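Local coordinates for oxidoreductase, 2OG-Fe oxygenase family protein, putative, expressed (Oryza sativa subsp. japonica, PDB 5XOI) that probably acts as an iron- and 2-oxoglutarate-dependent dioxygenase of the AlkB family, with this chain forming its C-terminal catalytic domain, at residues 15-20 with 181-186; 99-104 with 114-119; 161-166 with 206-211. All blocks are in the same frame, centred on the assembly; numbering follows the deposited sequence.

Contact 1: 15-20 with 181-186; sequences LLKKFL and DLESGD
The carboxylate of Asp186 is met by Lys17 and Lys18 near its plane and by Glu183 N from above it. Lys17 NZ reaches Asp186 OD2 on the syn side at 2.6 Å. Lys18 N meets Asp186 OD1 on the anti side, 2.9 Å away and nearly straight at 167°. Glu183 N bonds to Asp186 OD2 at 2.9 Å. With OD2 accepting twice and OD1 held as well, the group has little freedom to turn. The second carboxylate, that of Glu183, receives Lys17 NZ on the anti side of OE2 at 2.8 Å, which completes a salt-bridge network. The Phe19 ring carries Leu16 CD2 toward the rim of one face. Bends at chi2 (-64°) and chi3 (-60°) curl the Lys17 chain so that CD and CE lie beside the Asp186 carboxylate. A water joins Lys17 NZ to Asp181 O.

Two type II turns, Leu16 to Phe19 and Glu183 to Asp186, meet here. Leu20 N bonds to Gly185 O at 3.0 Å, and Lys18 NZ to Ser184 O at 2.8 Å. On the apolar side Leu15 CD1 packs against Leu182 CD2 at 3.7 Å. The Leu182 side chain also lies close to that of Arg223, part of the 2-oxoglutarate site. Leu16, Phe19 and Leu20 rest on helix 87-106 and strand 187-190. Asp181 and Leu182 lie against strand 163-169.

Contact 2: 99-104 with 114-119; sequences ASNEFL and VEELPP
Asn101 pairs its side-chain amide with the backbone of Leu117 through two hydrogen bonds. Leu117 N donates to Asn101 OD1 at 2.7 Å, tilted 24° from the plane of the amide carbonyl. In return Asn101 ND2 donates to a lone pair of Leu117 O at 3.0 Å, close to the amide plane. The two bonds together fix the rotation of the amide and tie the extended loop to the helix. Two waters continue the link along the loop. One bridges Asn101 O and Glu115 O, the other Leu104 O and Glu115 N.

Packing lies further out. Leu104 CB sits 3.5 Å from Glu115 O, and Leu104 CD2 approaches Glu115 OE1 at 3.8 Å. That carboxylate is held by Tyr8 and Gly12. The side chains of Leu104 and Leu117 meet at about a right angle, with Leu104 CD1 and Leu117 CD1 4.1 Å apart. Leu117 CD1 also touches Ser100 CB at 3.8 Å. The contact lies away from the metal site and folds the loop after helix 87-106 back along the helix. Ser100 and Leu104 rest on strand 13-16, Leu104 also on strand 6-10, and Leu117 reaches strand 187-190.

Contact 3: 161-166 with 206-211; sequences GDTAEF and PKTAPN
Asp162 turns its CG anti to the carbonyl carbon (chi1 -71°), and Thr208 holds OG1 between its backbone N and carbonyl carbon (chi1 45°). The first torsion places CG beside the backbone N of Asp162, and OD1 then lies close to the N-H groups of Thr208 and Ala209. The second sets the Thr208 hydroxyl before the backbone of Thr163. Asp162 OD1 accepts two bonds. Ala209 N donates to the anti lone pair of Asp162 OD1 at 3.0 Å, while Thr208 N comes from above the carboxylate plane, 3.1 Å from the same OD1. Thr163 N donates to Thr208 OG1 at 2.8 Å, nearly straight at 168°. The Thr208 hydroxyl also bonds to Lys205 O, at the end of strand 198-205, the neighbour of strand 163-169.

Here the chain passes from strand 155-161 of the larger sheet to strand 163-169 of the smaller one. The two sheets belong to the double-stranded beta-helix of the 2-oxoglutarate oxygenases. The side chain of Asp162 lies about 4 Å from that of Arg223, which binds succinate and 2-oxoglutarate. An alanine in place of Asp162 would probably leave the N-H groups of Thr208 and Ala209 without their acceptor and let the loop before helix 211-217 shift. A water bridges Asp162 OD2 and Lys207 N. Ala209 CB packs on Gly161 C at 3.4 Å, and Ala209 CA makes a CA-H...O contact with Gly161 O.

How the contacts relate
Contacts 1 and 3 are neighbours, with centres about 11 Å apart. Strands 163-169 and 178-182 lie side by side in the smaller sheet, where Leu182 N bonds to Ala164 O. Ser184 OG also bonds to Gly161 N. Contact 2 is about 17 Å from contact 1 and meets it where Leu16 and Phe19 pack on Ala99 and Ser100 of helix 87-106. Contacts 2 and 3, about 28 Å apart, do not touch. Along the chain contact 2 is nested within the loop closed by contact 1, contacts 1 and 3 interleave, and contact 2 closes before contact 3 opens. Contact 1 joins strand 13-16 of the larger sheet, which packs on helix 87-106, to the end of strand 178-182 in the smaller.

Contact 1: 15-20 with 181-186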
loop_
_atom_site.group_PDB
_atom_site.type_symbol
_atom_site.label_atom_id
_atom_site.label_comp_id
_atom_site.label_asym_id
_atom_site.label_seq_id
_atom_site.Cartn_x
_atom_site.Cartn_y
_atom_site.Cartn_z
ATOM N N LEU A 15 6.493 10.410 -0.138
ATOM C CA LEU A 15 6.725 9.480 0.960
ATOM C C LEU A 15 6.623 10.245 2.277
ATOM O O LEU A 15 7.365 11.209 2.503
ATOM C CB LEU A 15 8.093 8.813 0.827
ATOM C CG LEU A 15 8.586 8.008 2.032
ATOM C CD1 LEU A 15 7.656 6.826 2.327
ATOM C CD2 LEU A 15 9.982 7.516 1.771
ATOM N N LEU A 16 5.694 9.827 3.128
ATOM C CA LEU A 16 5.458 10.462 4.425
ATOM C C LEU A 16 6.144 9.598 5.484
ATOM O O LEU A 16 5.643 8.528 5.857
ATOM C CB LEU A 16 3.963 10.618 4.689
ATOM C CG LEU A 16 3.170 11.467 3.697
ATOM C CD1 LEU A 16 2.673 10.604 2.533
ATOM C CD2 LEU A 16 1.973 12.110 4.367
ATOM N N LYS A 17 7.300 10.052 5.961
ATOM C CA LYS A 17 8.079 9.247 6.898
ATOM C C LYS A 17 7.405 9.204 8.263
ATOM O O LYS A 17 7.034 10.245 8.814
ATOM C CB LYS A 17 9.498 9.805 7.040
ATOM C CG LYS A 17 10.332 9.749 5.770
ATOM C CD LYS A 17 10.601 8.324 5.315
ATOM C CE LYS A 17 11.366 7.535 6.367
ATOM N NZ LYS A 17 11.582 6.100 5.971
ATOM N N LYS A 18 7.271 7.996 8.818
ATOM C CA LYS A 18 6.765 7.804 10.183
ATOM C C LYS A 18 5.429 8.524 10.392
ATOM O O LYS A 18 5.168 9.117 11.441
ATOM C CB LYS A 18 7.802 8.261 11.214
ATOM C CG LYS A 18 9.131 7.497 11.150
ATOM C CD LYS A 18 8.919 5.992 11.261
ATOM C CE LYS A 18 10.215 5.208 10.986
ATOM N NZ LYS A 18 10.175 3.795 11.515
ATOM N N PHE A 19 4.582 8.497 9.361
ATOM C CA PHE A 19 3.318 9.226 9.419
ATOM C C PHE A 19 2.335 8.579 10.395
ATOM O O PHE A 19 1.585 9.283 11.085
ATOM C CB PHE A 19 2.717 9.305 8.014
ATOM C CG PHE A 19 1.532 10.210 7.901
ATOM C CD1 PHE A 19 1.691 11.587 7.926
ATOM C CD2 PHE A 19 0.256 9.685 7.745
ATOM C CE1 PHE A 19 0.586 12.437 7.809
ATOM C CE2 PHE A 19 -0.855 10.522 7.630
ATOM C CZ PHE A 19 -0.685 11.899 7.664
ATOM N N LEU A 20 2.318 7.246 10.467
ATOM C CA LEU A 20 1.373 6.541 11.334
ATOM C C LEU A 20 1.750 6.691 12.810
ATOM O O LEU A 20 2.866 6.351 13.212
ATOM C CB LEU A 20 1.326 5.059 10.954
ATOM C CG LEU A 20 0.868 4.774 9.522
ATOM C CD1 LEU A 20 0.911 3.265 9.203
ATOM C CD2 LEU A 20 -0.531 5.312 9.306
ATOM N N ASP A 181 13.567 2.774 0.851
ATOM C CA ASP A 181 13.160 1.931 1.965
ATOM C C ASP A 181 11.838 2.421 2.543
ATOM O O ASP A 181 11.691 3.606 2.875
ATOM C CB ASP A 181 14.219 1.912 3.063
ATOM C CG ASP A 181 15.446 1.100 2.691
ATOM O OD1 ASP A 181 15.453 0.387 1.666
ATOM O OD2 ASP A 181 16.423 1.183 3.458
ATOM N N LEU A 182 10.896 1.501 2.701
ATOM C CA LEU A 182 9.631 1.782 3.368
ATOM C C LEU A 182 9.714 1.159 4.753
ATOM O O LEU A 182 9.711 -0.072 4.888
ATOM C CB LEU A 182 8.446 1.242 2.570
ATOM C CG LEU A 182 8.312 1.791 1.141
ATOM C CD1 LEU A 182 7.135 1.126 0.421
ATOM C CD2 LEU A 182 8.130 3.294 1.166
ATOM N N GLU A 183 9.840 2.012 5.772
ATOM C CA GLU A 183 10.017 1.596 7.159
ATOM C C GLU A 183 8.680 1.629 7.880
ATOM O O GLU A 183 7.724 2.244 7.418
ATOM C CB GLU A 183 11.010 2.510 7.887
ATOM C CG GLU A 183 12.343 2.687 7.191
ATOM C CD GLU A 183 13.265 3.607 7.969
ATOM O OE1 GLU A 183 14.196 3.109 8.630
ATOM O OE2 GLU A 183 13.047 4.833 7.930
ATOM N N SER A 184 8.624 0.966 9.033
ATOM C CA SER A 184 7.373 0.899 9.786
ATOM C C SER A 184 6.848 2.298 10.103
ATOM O O SER A 184 7.576 3.147 10.629
ATOM C CB SER A 184 7.573 0.110 11.081
ATOM O OG SER A 184 6.323 -0.263 11.633
ATOM N N GLY A 185 5.571 2.522 9.793
ATOM C CA GLY A 185 4.919 3.799 9.955
ATOM C C GLY A 185 4.919 4.678 8.724
ATOM O O GLY A 185 4.166 5.659 8.685
ATOM N N ASP A 186 5.737 4.365 7.720
ATOM C CA ASP A 186 5.770 5.185 6.512
ATOM C C ASP A 186 4.474 5.037 5.720
ATOM O O ASP A 186 3.855 3.966 5.676
ATOM C CB ASP A 186 6.942 4.806 5.610
ATOM C CG ASP A 186 8.307 5.208 6.182
ATOM O OD1 ASP A 186 8.371 5.882 7.235
ATOM O OD2 ASP A 186 9.327 4.835 5.552
HETATM O O HOH W 1 13.162 5.861 3.412
#

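Contact 2: 99-104 with 114-119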
loop_
_atom_site.group_PDB
_atom_site.type_symbol
_atom_site.label_atom_id
_atom_site.label_comp_id
_atom_site.label_asym_id
_atom_site.label_seq_id
_atom_site.Cartn_x
_atom_site.Cartn_y
_atom_site.Cartn_z
ATOM N N ALA A 99 -1.942 15.984 3.979
ATOM C CA ALA A 99 -0.582 16.368 4.335
ATOM C C ALA A 99 0.306 16.439 3.104
ATOM O O ALA A 99 1.130 17.355 2.973
ATOM C CB ALA A 99 -0.001 15.388 5.360
ATOM N N SER A 100 0.154 15.481 2.188
ATOM C CA SER A 100 0.938 15.508 0.957
ATOM C C SER A 100 0.647 16.763 0.142
ATOM O O SER A 100 1.563 17.399 -0.389
ATOM C CB SER A 100 0.650 14.259 0.131
ATOM O OG SER A 100 1.113 13.102 0.796
ATOM N N ASN A 101 -0.632 17.113 -0.005
ATOM C CA ASN A 101 -0.966 18.266 -0.830
ATOM C C ASN A 101 -0.469 19.558 -0.209
ATOM O O ASN A 101 -0.106 20.485 -0.933
ATOM C CB ASN A 101 -2.471 18.318 -1.071
ATOM C CG ASN A 101 -2.890 17.381 -2.181
ATOM O OD1 ASN A 101 -2.041 16.919 -2.942
ATOM N ND2 ASN A 101 -4.186 17.074 -2.270
ATOM N N GLU A 102 -0.428 19.632 1.119
ATOM C CA GLU A 102 0.157 20.797 1.769
ATOM C C GLU A 102 1.653 20.864 1.500
ATOM O O GLU A 102 2.193 21.939 1.220
ATOM C CB GLU A 102 -0.124 20.755 3.271
ATOM C CG GLU A 102 0.519 21.898 4.050
ATOM C CD GLU A 102 -0.078 23.244 3.704
ATOM O OE1 GLU A 102 -1.204 23.273 3.155
ATOM O OE2 GLU A 102 0.584 24.275 3.986
ATOM N N PHE A 103 2.330 19.717 1.573
ATOM C CA PHE A 103 3.743 19.651 1.219
ATOM C C PHE A 103 3.967 20.106 -0.221
ATOM O O PHE A 103 4.851 20.923 -0.493
ATOM C CB PHE A 103 4.228 18.216 1.446
ATOM C CG PHE A 103 5.582 17.912 0.887
ATOM C CD1 PHE A 103 6.715 18.478 1.438
ATOM C CD2 PHE A 103 5.726 16.996 -0.145
ATOM C CE1 PHE A 103 7.977 18.170 0.947
ATOM C CE2 PHE A 103 6.980 16.685 -0.649
ATOM C CZ PHE A 103 8.112 17.276 -0.099
ATOM N N LEU A 104 3.175 19.572 -1.163
ATOM C CA LEU A 104 3.331 19.949 -2.566
ATOM C C LEU A 104 3.019 21.424 -2.794
ATOM O O LEU A 104 3.635 22.060 -3.660
ATOM C CB LEU A 104 2.431 19.079 -3.451
ATOM C CG LEU A 104 2.744 17.567 -3.498
ATOM C CD1 LEU A 104 1.594 16.815 -4.114
ATOM C CD2 LEU A 104 4.006 17.298 -4.298
ATOM N N VAL A 114 1.768 24.141 -10.001
ATOM C CA VAL A 114 1.538 23.629 -8.653
ATOM C C VAL A 114 1.038 22.194 -8.746
ATOM O O VAL A 114 0.065 21.911 -9.458
ATOM C CB VAL A 114 0.521 24.513 -7.912
ATOM C CG1 VAL A 114 0.258 23.982 -6.506
ATOM C CG2 VAL A 114 0.986 25.963 -7.885
ATOM N N GLU A 115 1.682 21.285 -8.017
ATOM C CA GLU A 115 1.238 19.898 -7.996
ATOM C C GLU A 115 0.181 19.689 -6.918
ATOM O O GLU A 115 0.187 20.341 -5.872
ATOM C CB GLU A 115 2.407 18.945 -7.749
ATOM C CG GLU A 115 3.292 18.693 -8.949
ATOM C CD GLU A 115 4.338 17.626 -8.662
ATOM O OE1 GLU A 115 3.995 16.609 -8.017
ATOM O OE2 GLU A 115 5.503 17.808 -9.065
ATOM N N GLU A 116 -0.721 18.757 -7.185
ATOM C CA GLU A 116 -1.812 18.466 -6.268
ATOM C C GLU A 116 -2.323 17.065 -6.553
ATOM O O GLU A 116 -2.664 16.753 -7.697
ATOM C CB GLU A 116 -2.940 19.484 -6.427
ATOM C CG GLU A 116 -3.914 19.505 -5.271
ATOM C CD GLU A 116 -4.918 20.646 -5.398
ATOM O OE1 GLU A 116 -5.153 21.122 -6.525
ATOM O OE2 GLU A 116 -5.447 21.087 -4.362
ATOM N N LEU A 117 -2.377 16.235 -5.521
ATOM C CA LEU A 117 -2.927 14.892 -5.679
ATOM C C LEU A 117 -4.451 14.937 -5.612
ATOM O O LEU A 117 -5.011 15.638 -4.767
ATOM C CB LEU A 117 -2.398 13.987 -4.581
ATOM C CG LEU A 117 -0.939 13.563 -4.717
ATOM C CD1 LEU A 117 -0.381 13.249 -3.339
ATOM C CD2 LEU A 117 -0.809 12.367 -5.656
ATOM N N PRO A 118 -5.146 14.196 -6.472
ATOM C CA PRO A 118 -6.610 14.133 -6.387
ATOM C C PRO A 118 -7.045 13.496 -5.079
ATOM O O PRO A 118 -6.291 12.715 -4.472
ATOM C CB PRO A 118 -7.001 13.256 -7.589
ATOM C CG PRO A 118 -5.796 13.238 -8.482
ATOM C CD PRO A 118 -4.612 13.372 -7.569
ATOM N N PRO A 119 -8.253 13.788 -4.611
ATOM C CA PRO A 119 -8.736 13.149 -3.383
ATOM C C PRO A 119 -8.976 11.664 -3.605
ATOM O O PRO A 119 -9.048 11.174 -4.734
ATOM C CB PRO A 119 -10.047 13.884 -3.086
ATOM C CG PRO A 119 -10.517 14.311 -4.436
ATOM C CD PRO A 119 -9.275 14.657 -5.218
HETATM O O HOH W 2 -1.231 20.791 -3.542
HETATM O O HOH W 3 4.084 21.757 -6.398
#

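Contact 3: 161-166 with 206-211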
loop_
_atom_site.group_PDB
_atom_site.type_symbol
_atom_site.label_atom_id
_atom_site.label_comp_id
_atom_site.label_asym_id
_atom_site.label_seq_id
_atom_site.Cartn_x
_atom_site.Cartn_y
_atom_site.Cartn_z
ATOM N N GLY A 161 5.944 -2.894 10.454
ATOM C CA GLY A 161 6.795 -4.040 10.738
ATOM C C GLY A 161 8.185 -3.894 10.151
ATOM O O GLY A 161 8.777 -2.815 10.211
ATOM N N ASP A 162 8.728 -4.976 9.600
ATOM C CA ASP A 162 10.044 -4.917 8.971
ATOM C C ASP A 162 10.049 -3.985 7.759
ATOM O O ASP A 162 9.048 -3.834 7.053
ATOM C CB ASP A 162 10.476 -6.312 8.531
ATOM C CG ASP A 162 10.827 -7.211 9.699
ATOM O OD1 ASP A 162 11.285 -6.693 10.751
ATOM O OD2 ASP A 162 10.654 -8.444 9.556
ATOM N N THR A 163 11.209 -3.390 7.508
ATOM C CA THR A 163 11.387 -2.487 6.377
ATOM C C THR A 163 11.358 -3.252 5.059
ATOM O O THR A 163 11.908 -4.356 4.955
ATOM C CB THR A 163 12.716 -1.757 6.530
ATOM O OG1 THR A 163 12.689 -0.983 7.738
ATOM C CG2 THR A 163 13.006 -0.855 5.313
ATOM N N ALA A 164 10.710 -2.666 4.049
ATOM C CA ALA A 164 10.748 -3.191 2.688
ATOM C C ALA A 164 11.681 -2.345 1.836
ATOM O O ALA A 164 11.705 -1.124 1.968
ATOM C CB ALA A 164 9.362 -3.181 2.047
ATOM N N GLU A 165 12.450 -3.002 0.967
ATOM C CA GLU A 165 13.140 -2.331 -0.128
ATOM C C GLU A 165 12.148 -2.256 -1.289
ATOM O O GLU A 165 11.749 -3.289 -1.833
ATOM C CB GLU A 165 14.420 -3.087 -0.497
ATOM C CG GLU A 165 15.440 -3.087 0.647
ATOM C CD GLU A 165 16.756 -3.784 0.313
ATOM O OE1 GLU A 165 17.145 -3.828 -0.875
ATOM O OE2 GLU A 165 17.418 -4.270 1.258
ATOM N N PHE A 166 11.715 -1.039 -1.632
ATOM C CA PHE A 166 10.617 -0.804 -2.571
ATOM C C PHE A 166 11.198 -0.274 -3.875
ATOM O O PHE A 166 11.940 0.714 -3.871
ATOM C CB PHE A 166 9.610 0.184 -1.965
ATOM C CG PHE A 166 8.398 0.462 -2.824
ATOM C CD1 PHE A 166 7.305 -0.401 -2.816
ATOM C CD2 PHE A 166 8.326 1.618 -3.597
ATOM C CE1 PHE A 166 6.180 -0.137 -3.577
ATOM C CE2 PHE A 166 7.186 1.889 -4.365
ATOM C CZ PHE A 166 6.120 1.009 -4.354
ATOM N N PRO A 206 15.276 -8.133 7.479
ATOM C CA PRO A 206 14.882 -8.815 8.714
ATOM C C PRO A 206 15.287 -8.020 9.941
ATOM O O PRO A 206 16.256 -7.255 9.927
ATOM C CB PRO A 206 15.611 -10.167 8.643
ATOM C CG PRO A 206 16.645 -10.016 7.569
ATOM C CD PRO A 206 16.158 -8.957 6.633
ATOM N N LYS A 207 14.490 -8.180 11.002
ATOM C CA LYS A 207 14.822 -7.636 12.320
ATOM C C LYS A 207 14.905 -6.119 12.303
ATOM O O LYS A 207 15.750 -5.531 12.986
ATOM C CB LYS A 207 16.140 -8.207 12.851
ATOM C CG LYS A 207 16.260 -9.701 12.695
ATOM C CD LYS A 207 15.550 -10.402 13.809
ATOM C CE LYS A 207 16.313 -10.265 15.115
ATOM N NZ LYS A 207 15.502 -10.852 16.207
ATOM N N THR A 208 14.049 -5.469 11.518
ATOM C CA THR A 208 14.032 -4.013 11.480
ATOM C C THR A 208 12.774 -3.407 12.085
ATOM O O THR A 208 12.755 -2.196 12.339
ATOM C CB THR A 208 14.212 -3.504 10.037
ATOM O OG1 THR A 208 13.373 -4.249 9.138
ATOM C CG2 THR A 208 15.664 -3.670 9.605
ATOM N N ALA A 209 11.753 -4.210 12.361
ATOM C CA ALA A 209 10.544 -3.703 13.000
ATOM C C ALA A 209 10.866 -3.115 14.373
ATOM O O ALA A 209 11.687 -3.671 15.111
ATOM C CB ALA A 209 9.507 -4.819 13.151
ATOM N N PRO A 210 10.246 -1.998 14.748
ATOM C CA PRO A 210 10.528 -1.411 16.065
ATOM C C PRO A 210 10.128 -2.357 17.187
ATOM O O PRO A 210 9.094 -3.028 17.124
ATOM C CB PRO A 210 9.684 -0.131 16.078
ATOM C CG PRO A 210 9.378 0.148 14.649
ATOM C CD PRO A 210 9.322 -1.177 13.955
ATOM N N ASN A 211 10.968 -2.402 18.223
ATOM C CA ASN A 211 10.726 -3.307 19.341
ATOM C C ASN A 211 9.387 -3.027 20.009
ATOM O O ASN A 211 8.663 -3.957 20.378
ATOM C CB ASN A 211 11.858 -3.186 20.361
ATOM C CG ASN A 211 11.669 -4.105 21.558
ATOM O OD1 ASN A 211 11.494 -3.647 22.692
ATOM N ND2 ASN A 211 11.708 -5.408 21.310
HETATM O O HOH W 4 12.245 -10.085 10.999
#